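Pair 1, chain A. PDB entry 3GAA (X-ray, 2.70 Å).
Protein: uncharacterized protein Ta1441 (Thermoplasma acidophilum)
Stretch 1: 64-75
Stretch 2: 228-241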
# COMPACT_ATOMS: atom_id res chain seq x y z
N ILE A 64 26.28 -0.76 2.63
CA ILE A 64 27.58 -1.05 2.05
C ILE A 64 28.31 0.28 2.17
O ILE A 64 27.79 1.31 1.74
CB ILE A 64 27.40 -1.41 0.57
CG1 ILE A 64 26.78 -2.77 0.44
CG2 ILE A 64 28.71 -1.35 -0.17
CD1 ILE A 64 26.70 -3.24 -0.96
N PRO A 65 29.50 0.30 2.77
CA PRO A 65 30.10 1.62 2.92
C PRO A 65 30.08 2.37 1.60
O PRO A 65 30.46 1.77 0.56
CB PRO A 65 31.52 1.32 3.37
CG PRO A 65 31.41 -0.01 4.07
CD PRO A 65 30.30 -0.76 3.39
N PRO A 66 29.60 3.63 1.60
CA PRO A 66 29.27 4.44 0.44
C PRO A 66 30.49 5.15 -0.09
O PRO A 66 30.49 6.35 -0.41
CB PRO A 66 28.24 5.42 1.01
CG PRO A 66 28.75 5.65 2.33
CD PRO A 66 29.18 4.31 2.82
N VAL A 67 31.52 4.33 -0.26
CA VAL A 67 32.87 4.74 -0.50
C VAL A 67 33.17 4.24 -1.90
O VAL A 67 32.72 3.17 -2.26
CB VAL A 67 33.71 3.98 0.47
CG1 VAL A 67 34.96 3.53 -0.17
CG2 VAL A 67 33.93 4.79 1.68
N ALA A 68 33.87 5.02 -2.71
CA ALA A 68 34.29 4.55 -4.04
C ALA A 68 35.74 4.07 -3.97
O ALA A 68 36.55 4.66 -3.25
CB ALA A 68 34.13 5.63 -5.08
N VAL A 69 36.07 2.98 -4.69
CA VAL A 69 37.48 2.56 -4.78
C VAL A 69 38.17 3.11 -6.03
O VAL A 69 37.62 3.11 -7.11
CB VAL A 69 37.69 1.05 -4.61
CG1 VAL A 69 36.41 0.30 -4.77
CG2 VAL A 69 38.74 0.56 -5.57
N PHE A 70 39.36 3.64 -5.84
CA PHE A 70 40.13 4.24 -6.91
C PHE A 70 41.58 3.79 -6.83
O PHE A 70 42.47 4.52 -7.26
CB PHE A 70 40.03 5.75 -6.79
CG PHE A 70 40.63 6.50 -7.94
CD1 PHE A 70 40.20 6.27 -9.23
CD2 PHE A 70 41.62 7.49 -7.72
CE1 PHE A 70 40.75 7.01 -10.32
CE2 PHE A 70 42.17 8.22 -8.77
CZ PHE A 70 41.74 7.97 -10.08
N VAL A 71 41.84 2.59 -6.30
CA VAL A 71 43.21 2.12 -6.16
C VAL A 71 43.66 1.75 -7.54
O VAL A 71 42.87 1.24 -8.34
CB VAL A 71 43.36 0.94 -5.18
CG1 VAL A 71 42.85 -0.36 -5.81
CG2 VAL A 71 44.83 0.82 -4.71
N GLY A 72 44.93 2.04 -7.81
CA GLY A 72 45.47 1.96 -9.15
C GLY A 72 44.73 2.82 -10.18
O GLY A 72 44.63 2.43 -11.35
N GLY A 73 44.20 3.97 -9.77
CA GLY A 73 43.49 4.86 -10.70
C GLY A 73 42.36 4.23 -11.54
O GLY A 73 42.06 4.70 -12.64
N LYS A 74 41.73 3.18 -11.02
CA LYS A 74 40.58 2.60 -11.69
C LYS A 74 39.40 2.92 -10.78
O LYS A 74 39.27 2.35 -9.71
CB LYS A 74 40.74 1.08 -11.91
CG LYS A 74 42.24 0.62 -12.08
CD LYS A 74 42.44 -0.94 -12.28
CE LYS A 74 41.96 -1.83 -11.07
NZ LYS A 74 42.90 -1.89 -9.84
N LEU A 75 38.56 3.86 -11.18
CA LEU A 75 37.37 4.14 -10.37
C LEU A 75 36.35 2.98 -10.42
O LEU A 75 35.95 2.55 -11.49
CB LEU A 75 36.73 5.44 -10.83
CG LEU A 75 35.65 6.05 -9.94
CD1 LEU A 75 36.26 6.34 -8.56
CD2 LEU A 75 35.06 7.31 -10.58
N GLU A 228 49.19 -5.65 -2.94
CA GLU A 228 49.58 -4.29 -2.58
C GLU A 228 48.36 -3.38 -2.66
O GLU A 228 48.02 -2.68 -1.71
CB GLU A 228 50.70 -3.74 -3.46
CG GLU A 228 52.02 -4.63 -3.60
CD GLU A 228 52.43 -5.52 -2.32
OE1 GLU A 228 52.29 -6.81 -2.38
OE2 GLU A 228 52.90 -4.94 -1.27
N GLN A 229 47.66 -3.44 -3.79
CA GLN A 229 46.43 -2.66 -3.95
C GLN A 229 45.41 -2.86 -2.83
O GLN A 229 45.00 -1.90 -2.21
CB GLN A 229 45.79 -2.95 -5.29
CG GLN A 229 46.65 -2.56 -6.47
CD GLN A 229 45.86 -2.56 -7.73
OE1 GLN A 229 44.71 -3.05 -7.76
NE2 GLN A 229 46.43 -1.99 -8.79
N ILE A 230 45.02 -4.09 -2.59
CA ILE A 230 44.07 -4.39 -1.53
C ILE A 230 44.52 -3.90 -0.14
O ILE A 230 43.71 -3.45 0.66
CB ILE A 230 43.84 -5.92 -1.42
CG1 ILE A 230 42.59 -6.33 -2.18
CG2 ILE A 230 43.70 -6.34 0.04
CD1 ILE A 230 42.55 -5.86 -3.62
N LYS A 231 45.82 -4.02 0.13
CA LYS A 231 46.41 -3.60 1.39
C LYS A 231 46.25 -2.10 1.57
O LYS A 231 45.91 -1.65 2.62
CB LYS A 231 47.89 -3.96 1.38
CG LYS A 231 48.46 -4.49 2.65
CD LYS A 231 49.26 -3.44 3.43
CE LYS A 231 50.38 -4.04 4.32
NZ LYS A 231 51.73 -4.12 3.63
N LYS A 232 46.49 -1.34 0.51
CA LYS A 232 46.30 0.10 0.55
C LYS A 232 44.88 0.47 0.97
O LYS A 232 44.62 1.48 1.64
CB LYS A 232 46.54 0.71 -0.83
CG LYS A 232 47.98 0.87 -1.25
CD LYS A 232 48.06 2.05 -2.24
CE LYS A 232 49.17 1.91 -3.27
NZ LYS A 232 50.51 1.84 -2.62
N ILE A 233 43.94 -0.32 0.56
CA ILE A 233 42.60 0.02 0.84
C ILE A 233 42.09 -0.50 2.20
O ILE A 233 41.29 0.17 2.87
CB ILE A 233 41.68 -0.51 -0.28
CG1 ILE A 233 41.99 0.18 -1.60
CG2 ILE A 233 40.22 -0.32 0.10
CD1 ILE A 233 41.33 -0.45 -2.80
N GLU A 234 42.54 -1.70 2.58
CA GLU A 234 42.32 -2.19 3.93
C GLU A 234 42.73 -1.00 4.82
O GLU A 234 41.95 -0.54 5.63
CB GLU A 234 43.14 -3.51 4.22
CG GLU A 234 42.57 -4.90 3.55
CD GLU A 234 43.50 -6.25 3.61
OE1 GLU A 234 44.75 -6.23 3.29
OE2 GLU A 234 42.92 -7.36 3.92
N GLU A 235 43.90 -0.44 4.56
CA GLU A 235 44.51 0.56 5.42
C GLU A 235 43.88 1.91 5.43
O GLU A 235 43.78 2.53 6.48
CB GLU A 235 45.98 0.72 5.11
CG GLU A 235 46.72 -0.51 5.56
CD GLU A 235 48.18 -0.52 5.20
OE1 GLU A 235 48.57 0.04 4.12
OE2 GLU A 235 48.94 -1.13 6.00
N GLN A 236 43.50 2.43 4.28
CA GLN A 236 42.85 3.73 4.30
C GLN A 236 41.42 3.57 4.80
O GLN A 236 40.83 4.49 5.33
CB GLN A 236 42.91 4.38 2.94
CG GLN A 236 44.33 4.64 2.46
CD GLN A 236 44.35 5.23 1.07
OE1 GLN A 236 43.38 5.92 0.65
NE2 GLN A 236 45.46 4.98 0.32
N TYR A 237 40.87 2.38 4.69
CA TYR A 237 39.52 2.20 5.20
C TYR A 237 39.53 2.15 6.73
O TYR A 237 38.61 2.66 7.36
CB TYR A 237 38.82 0.97 4.60
CG TYR A 237 37.37 0.91 5.01
CD1 TYR A 237 36.45 1.78 4.46
CD2 TYR A 237 36.94 -0.01 5.96
CE1 TYR A 237 35.11 1.75 4.85
CE2 TYR A 237 35.64 -0.05 6.37
CZ TYR A 237 34.71 0.83 5.82
OH TYR A 237 33.39 0.79 6.22
N LYS A 238 40.55 1.55 7.33
CA LYS A 238 40.62 1.56 8.79
C LYS A 238 40.75 3.01 9.27
O LYS A 238 40.02 3.42 10.16
CB LYS A 238 41.77 0.70 9.31
CG LYS A 238 41.39 -0.77 9.65
CD LYS A 238 42.63 -1.61 10.04
CE LYS A 238 43.50 -2.03 8.76
NZ LYS A 238 45.01 -1.91 8.92
N GLU A 239 41.67 3.76 8.65
CA GLU A 239 41.82 5.20 8.87
C GLU A 239 40.53 5.99 8.72
O GLU A 239 40.29 6.96 9.42
CB GLU A 239 42.76 5.81 7.84
CG GLU A 239 44.15 5.35 7.93
CD GLU A 239 45.04 6.16 7.03
OE1 GLU A 239 45.52 7.23 7.48
OE2 GLU A 239 45.24 5.72 5.87
N LEU A 240 39.72 5.63 7.74
CA LEU A 240 38.46 6.29 7.62
C LEU A 240 37.67 5.91 8.85
O LEU A 240 37.12 6.76 9.51
CB LEU A 240 37.70 5.89 6.35
CG LEU A 240 36.43 6.69 6.09
CD1 LEU A 240 36.82 8.01 5.47
CD2 LEU A 240 35.41 5.92 5.23
N GLN A 241 37.63 4.64 9.21
CA GLN A 241 36.78 4.28 10.33
C GLN A 241 37.23 4.84 11.66
O GLN A 241 36.40 5.12 12.51
CB GLN A 241 36.52 2.79 10.37
CG GLN A 241 35.26 2.51 9.65
CD GLN A 241 34.86 1.07 9.74
OE1 GLN A 241 35.72 0.19 9.89
NE2 GLN A 241 33.54 0.79 9.66

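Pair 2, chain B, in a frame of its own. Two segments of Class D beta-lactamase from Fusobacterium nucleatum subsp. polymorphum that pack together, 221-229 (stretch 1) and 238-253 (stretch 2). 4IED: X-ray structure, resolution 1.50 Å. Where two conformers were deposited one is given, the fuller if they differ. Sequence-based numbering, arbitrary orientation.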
# COMPACT_ATOMS: atom_id res chain seq x y z
N ILE B 221 16.88 -5.37 -0.32
CA ILE B 221 15.41 -5.07 -0.33
C ILE B 221 15.28 -3.57 -0.37
O ILE B 221 15.82 -2.86 0.46
CB ILE B 221 14.65 -5.55 0.92
CG1 ILE B 221 14.90 -7.04 1.12
CG2 ILE B 221 13.20 -5.25 0.78
CD1 ILE B 221 14.33 -7.63 2.38
N TYR B 222 14.52 -3.08 -1.39
CA TYR B 222 14.24 -1.66 -1.58
C TYR B 222 12.80 -1.43 -1.29
O TYR B 222 11.94 -1.88 -2.05
CB TYR B 222 14.57 -1.22 -3.02
CG TYR B 222 15.97 -1.54 -3.47
CD1 TYR B 222 16.24 -2.81 -3.99
CD2 TYR B 222 17.00 -0.59 -3.44
CE1 TYR B 222 17.48 -3.18 -4.44
CE2 TYR B 222 18.28 -1.02 -3.81
CZ TYR B 222 18.51 -2.29 -4.31
OH TYR B 222 19.82 -2.72 -4.72
N SER B 223 12.50 -0.76 -0.16
CA SER B 223 11.11 -0.50 0.18
C SER B 223 10.77 0.91 -0.31
O SER B 223 11.61 1.81 -0.29
CB SER B 223 10.93 -0.53 1.67
OG SER B 223 11.09 -1.90 2.13
N PHE B 224 9.57 1.09 -0.82
CA PHE B 224 9.26 2.37 -1.48
C PHE B 224 7.81 2.76 -1.25
O PHE B 224 6.90 2.02 -0.96
CB PHE B 224 9.50 2.30 -2.99
CG PHE B 224 8.53 1.37 -3.72
CD1 PHE B 224 7.27 1.83 -4.17
CD2 PHE B 224 8.90 0.07 -3.99
CE1 PHE B 224 6.41 1.00 -4.81
CE2 PHE B 224 8.02 -0.76 -4.65
CZ PHE B 224 6.78 -0.29 -5.03
N ALA B 225 7.65 4.10 -1.33
CA ALA B 225 6.34 4.82 -1.42
C ALA B 225 6.39 6.08 -2.24
O ALA B 225 7.28 6.91 -2.00
CB ALA B 225 5.85 5.16 -0.03
N ILE B 226 5.44 6.15 -3.16
CA ILE B 226 5.22 7.38 -3.94
C ILE B 226 3.79 7.78 -3.68
O ILE B 226 2.87 6.99 -3.55
CB ILE B 226 5.49 7.17 -5.44
CG1 ILE B 226 5.49 8.52 -6.23
CG2 ILE B 226 4.52 6.21 -6.10
CD1 ILE B 226 6.08 8.31 -7.60
N ASN B 227 3.61 9.10 -3.56
CA ASN B 227 2.25 9.68 -3.73
C ASN B 227 2.33 10.95 -4.54
O ASN B 227 3.32 11.64 -4.61
CB ASN B 227 1.49 9.82 -2.39
CG ASN B 227 2.07 10.87 -1.45
OD1 ASN B 227 2.13 12.04 -1.74
ND2 ASN B 227 2.40 10.44 -0.23
N LEU B 228 1.26 11.18 -5.27
CA LEU B 228 1.21 12.27 -6.28
C LEU B 228 -0.17 12.86 -6.25
O LEU B 228 -1.14 12.18 -6.01
CB LEU B 228 1.35 11.61 -7.72
CG LEU B 228 2.54 10.70 -8.03
CD1 LEU B 228 2.40 9.88 -9.33
CD2 LEU B 228 3.73 11.69 -8.03
N ASP B 229 -0.24 14.10 -6.64
CA ASP B 229 -1.56 14.77 -6.89
C ASP B 229 -2.06 14.26 -8.20
O ASP B 229 -1.40 14.49 -9.23
CB ASP B 229 -1.37 16.34 -6.92
CG ASP B 229 -0.98 16.92 -5.55
OD1 ASP B 229 -1.10 16.19 -4.50
OD2 ASP B 229 -0.67 18.11 -5.57
N LYS B 238 0.86 6.79 -13.89
CA LYS B 238 2.13 7.47 -13.59
C LYS B 238 2.72 7.02 -12.25
O LYS B 238 3.92 7.15 -12.07
CB LYS B 238 1.94 9.00 -13.53
CG LYS B 238 1.47 9.71 -14.84
CD LYS B 238 2.51 10.40 -15.66
CE LYS B 238 1.91 11.25 -16.82
NZ LYS B 238 2.93 11.52 -17.92
N ARG B 239 1.89 6.62 -11.30
CA ARG B 239 2.42 6.15 -9.95
C ARG B 239 3.46 5.08 -10.17
O ARG B 239 4.62 5.23 -9.74
CB ARG B 239 1.32 5.65 -9.12
CG ARG B 239 0.13 6.60 -8.93
CD ARG B 239 -1.00 5.92 -8.23
NE ARG B 239 -1.61 4.90 -9.12
CZ ARG B 239 -2.72 4.19 -8.89
NH1 ARG B 239 -3.42 4.42 -7.78
NH2 ARG B 239 -3.15 3.36 -9.79
N GLU B 240 3.05 3.97 -10.85
CA GLU B 240 3.95 2.83 -11.07
C GLU B 240 4.99 3.19 -12.16
O GLU B 240 6.13 2.73 -12.05
CB GLU B 240 3.13 1.68 -11.49
CG GLU B 240 4.03 0.45 -11.74
CD GLU B 240 3.25 -0.85 -11.72
OE1 GLU B 240 3.90 -1.93 -11.97
OE2 GLU B 240 2.05 -0.95 -11.48
N GLU B 241 4.68 4.05 -13.16
CA GLU B 241 5.66 4.43 -14.16
C GLU B 241 6.86 5.07 -13.50
O GLU B 241 8.02 4.73 -13.80
CB GLU B 241 5.04 5.39 -15.17
CG GLU B 241 4.14 4.70 -16.17
CD GLU B 241 3.43 5.67 -17.11
OE1 GLU B 241 3.84 6.94 -17.08
OE2 GLU B 241 2.53 5.20 -17.90
N ILE B 242 6.66 6.01 -12.57
CA ILE B 242 7.78 6.71 -11.99
C ILE B 242 8.63 5.77 -11.14
O ILE B 242 9.87 5.77 -11.18
CB ILE B 242 7.31 7.94 -11.12
CG1 ILE B 242 6.76 8.99 -12.07
CG2 ILE B 242 8.42 8.42 -10.19
CD1 ILE B 242 5.93 10.04 -11.40
N VAL B 243 7.92 4.94 -10.35
CA VAL B 243 8.67 3.93 -9.58
C VAL B 243 9.50 3.00 -10.43
O VAL B 243 10.73 2.83 -10.16
CB VAL B 243 7.70 3.16 -8.67
CG1 VAL B 243 8.46 2.03 -7.93
CG2 VAL B 243 7.08 4.09 -7.65
N ARG B 244 8.93 2.50 -11.52
CA ARG B 244 9.73 1.61 -12.41
C ARG B 244 10.84 2.36 -13.06
O ARG B 244 11.92 1.83 -13.28
CB ARG B 244 8.78 0.96 -13.41
CG ARG B 244 7.92 -0.14 -12.88
CD ARG B 244 6.96 -0.75 -13.88
NE ARG B 244 6.32 -1.94 -13.36
CZ ARG B 244 6.82 -3.15 -13.50
NH1 ARG B 244 7.98 -3.38 -14.07
NH2 ARG B 244 6.14 -4.17 -12.96
N GLU B 245 10.66 3.65 -13.42
CA GLU B 245 11.72 4.39 -14.11
C GLU B 245 12.91 4.53 -13.15
O GLU B 245 14.06 4.37 -13.53
CB GLU B 245 11.20 5.75 -14.63
CG GLU B 245 10.35 5.58 -15.90
CD GLU B 245 9.84 6.84 -16.58
OE1 GLU B 245 10.60 7.84 -16.63
OE2 GLU B 245 8.69 6.73 -17.17
N TYR B 246 12.67 4.84 -11.88
CA TYR B 246 13.76 4.95 -10.93
C TYR B 246 14.46 3.60 -10.77
O TYR B 246 15.71 3.53 -10.78
CB TYR B 246 13.22 5.40 -9.54
CG TYR B 246 14.27 5.32 -8.44
CD1 TYR B 246 15.21 6.30 -8.34
CD2 TYR B 246 14.33 4.26 -7.56
CE1 TYR B 246 16.26 6.29 -7.42
CE2 TYR B 246 15.40 4.20 -6.63
CZ TYR B 246 16.31 5.21 -6.55
OH TYR B 246 17.34 5.22 -5.61
N PHE B 247 13.71 2.51 -10.59
CA PHE B 247 14.37 1.20 -10.38
C PHE B 247 15.06 0.66 -11.64
O PHE B 247 16.04 -0.07 -11.50
CB PHE B 247 13.43 0.21 -9.75
CG PHE B 247 13.20 0.46 -8.29
CD1 PHE B 247 14.24 0.24 -7.37
CD2 PHE B 247 11.98 0.83 -7.82
CE1 PHE B 247 14.11 0.51 -6.08
CE2 PHE B 247 11.83 1.10 -6.44
CZ PHE B 247 12.88 0.88 -5.59
N LYS B 248 14.68 1.16 -12.82
CA LYS B 248 15.41 0.80 -14.05
C LYS B 248 16.72 1.62 -14.05
O LYS B 248 17.81 1.05 -14.40
CB LYS B 248 14.57 1.10 -15.27
CG LYS B 248 13.52 -0.01 -15.53
CD LYS B 248 12.62 0.19 -16.70
CE LYS B 248 11.71 1.43 -16.67
NZ LYS B 248 11.02 1.61 -17.95
N ASN B 249 16.70 2.89 -13.63
CA ASN B 249 17.90 3.76 -13.55
C ASN B 249 19.01 3.18 -12.68
O ASN B 249 20.18 3.31 -12.98
CB ASN B 249 17.50 5.14 -13.02
CG ASN B 249 18.68 6.11 -13.00
OD1 ASN B 249 19.17 6.51 -11.94
ND2 ASN B 249 19.08 6.53 -14.14
N ILE B 250 18.62 2.52 -11.61
CA ILE B 250 19.53 1.93 -10.69
C ILE B 250 19.72 0.42 -10.91
O ILE B 250 20.33 -0.29 -10.11
CB ILE B 250 19.29 2.27 -9.22
CG1 ILE B 250 17.97 1.73 -8.70
CG2 ILE B 250 19.31 3.76 -8.93
CD1 ILE B 250 17.95 1.61 -7.19
N ASN B 251 19.24 -0.06 -12.08
CA ASN B 251 19.50 -1.43 -12.53
C ASN B 251 18.97 -2.55 -11.64
O ASN B 251 19.42 -3.62 -11.72
CB ASN B 251 21.00 -1.54 -12.79
CG ASN B 251 21.43 -0.64 -13.99
OD1 ASN B 251 21.07 -1.01 -15.14
ND2 ASN B 251 22.21 0.52 -13.79
N VAL B 252 17.94 -2.24 -10.83
CA VAL B 252 17.23 -3.20 -10.05
C VAL B 252 16.23 -3.98 -10.92
O VAL B 252 16.06 -5.21 -10.84
CB VAL B 252 16.58 -2.50 -8.82
CG1 VAL B 252 15.61 -3.45 -8.10
CG2 VAL B 252 17.67 -2.03 -7.86
N ILE B 253 15.45 -3.22 -11.74
CA ILE B 253 14.62 -3.80 -12.77
C ILE B 253 15.47 -3.85 -14.01
O ILE B 253 16.07 -2.85 -14.41
CB ILE B 253 13.27 -3.05 -12.96
CG1 ILE B 253 12.44 -3.13 -11.72
CG2 ILE B 253 12.42 -3.65 -14.04
CD1 ILE B 253 11.19 -2.20 -11.76

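Both pairs lay an extended segment across a helix, and 14 central residues superpose with an RMSD of 0.8 Å over N, CA and C. In pair 2 the strand and helix axes approach to 8.8 Å, with their N-to-C directions 135° apart. The first rule is alternation. Val A67, Val A69 and Val A71 point toward the helix, as do their counterparts Tyr B222, Phe B224 and Ile B226, while Phe A70 and its match Ala B225 point away. No clear hydrogen bond crosses either contact. Contacts between apolar side chains recur through both.

The central helix position is Ile A233, matched by Val B243, with side-chain centres only 0.3 Å apart. In pair 1 the longer residue sits on the helix: CD1 of Ile A233 reaches CG2 of Val A69 at 3.9 Å and CG1 of Val A71 at 3.4 Å. Pair 2 moves the bulk to the strand. Phe B224, the match of Val A69, receives CG1 of Val B243 over one ring face, 3.9 Å from the ring centroid, and CG2 of Ile B226 meets CG2 of Val B243 at 3.7 Å. A larger helix residue thus meets two valines in pair 1; a smaller one meets the larger Phe B224 and Ile B226 in pair 2.

At one end, Val A67 matches Tyr B222, and Tyr A237 matches Phe B247. OH of Tyr A237 lies 3.0 Å from CG of Pro A65, and Val A67 places CG2 4.0 Å from CD2 of Leu A240. In pair 2 Phe B247 turns its edge toward the face of Tyr B222 in an offset arrangement, centroids 5.8 Å apart, and also lies obliquely beside Phe B224. Ile B250, matching Leu A240, again packs on the matched position, its CD1 4.3 Å from CE2 of Tyr B222.

At the other end the chemistry diverges. Val A71 packs CG2 4.2 Å from CB of Lys A232, whose end leads away; the matching Ile B242 brings CG2 to 3.5 Å from CD1 of Ile B226, so this contact joins two apolar residues. Gln A229 points toward the loop, with OE1 3.0 Å from NZ of Lys A74, whereas Arg B239 starts sideways and leads its end away; its backbone O is 3.8 Å from CG2 of Ile B226, and its CG packs 4.0 Å from CD1 of Leu B228. Gly A72 has positive phi, and an ideal CB there would fall 2.8 Å from NE2 of Gln A229; the matching Asn B227 stays in the strand and points away.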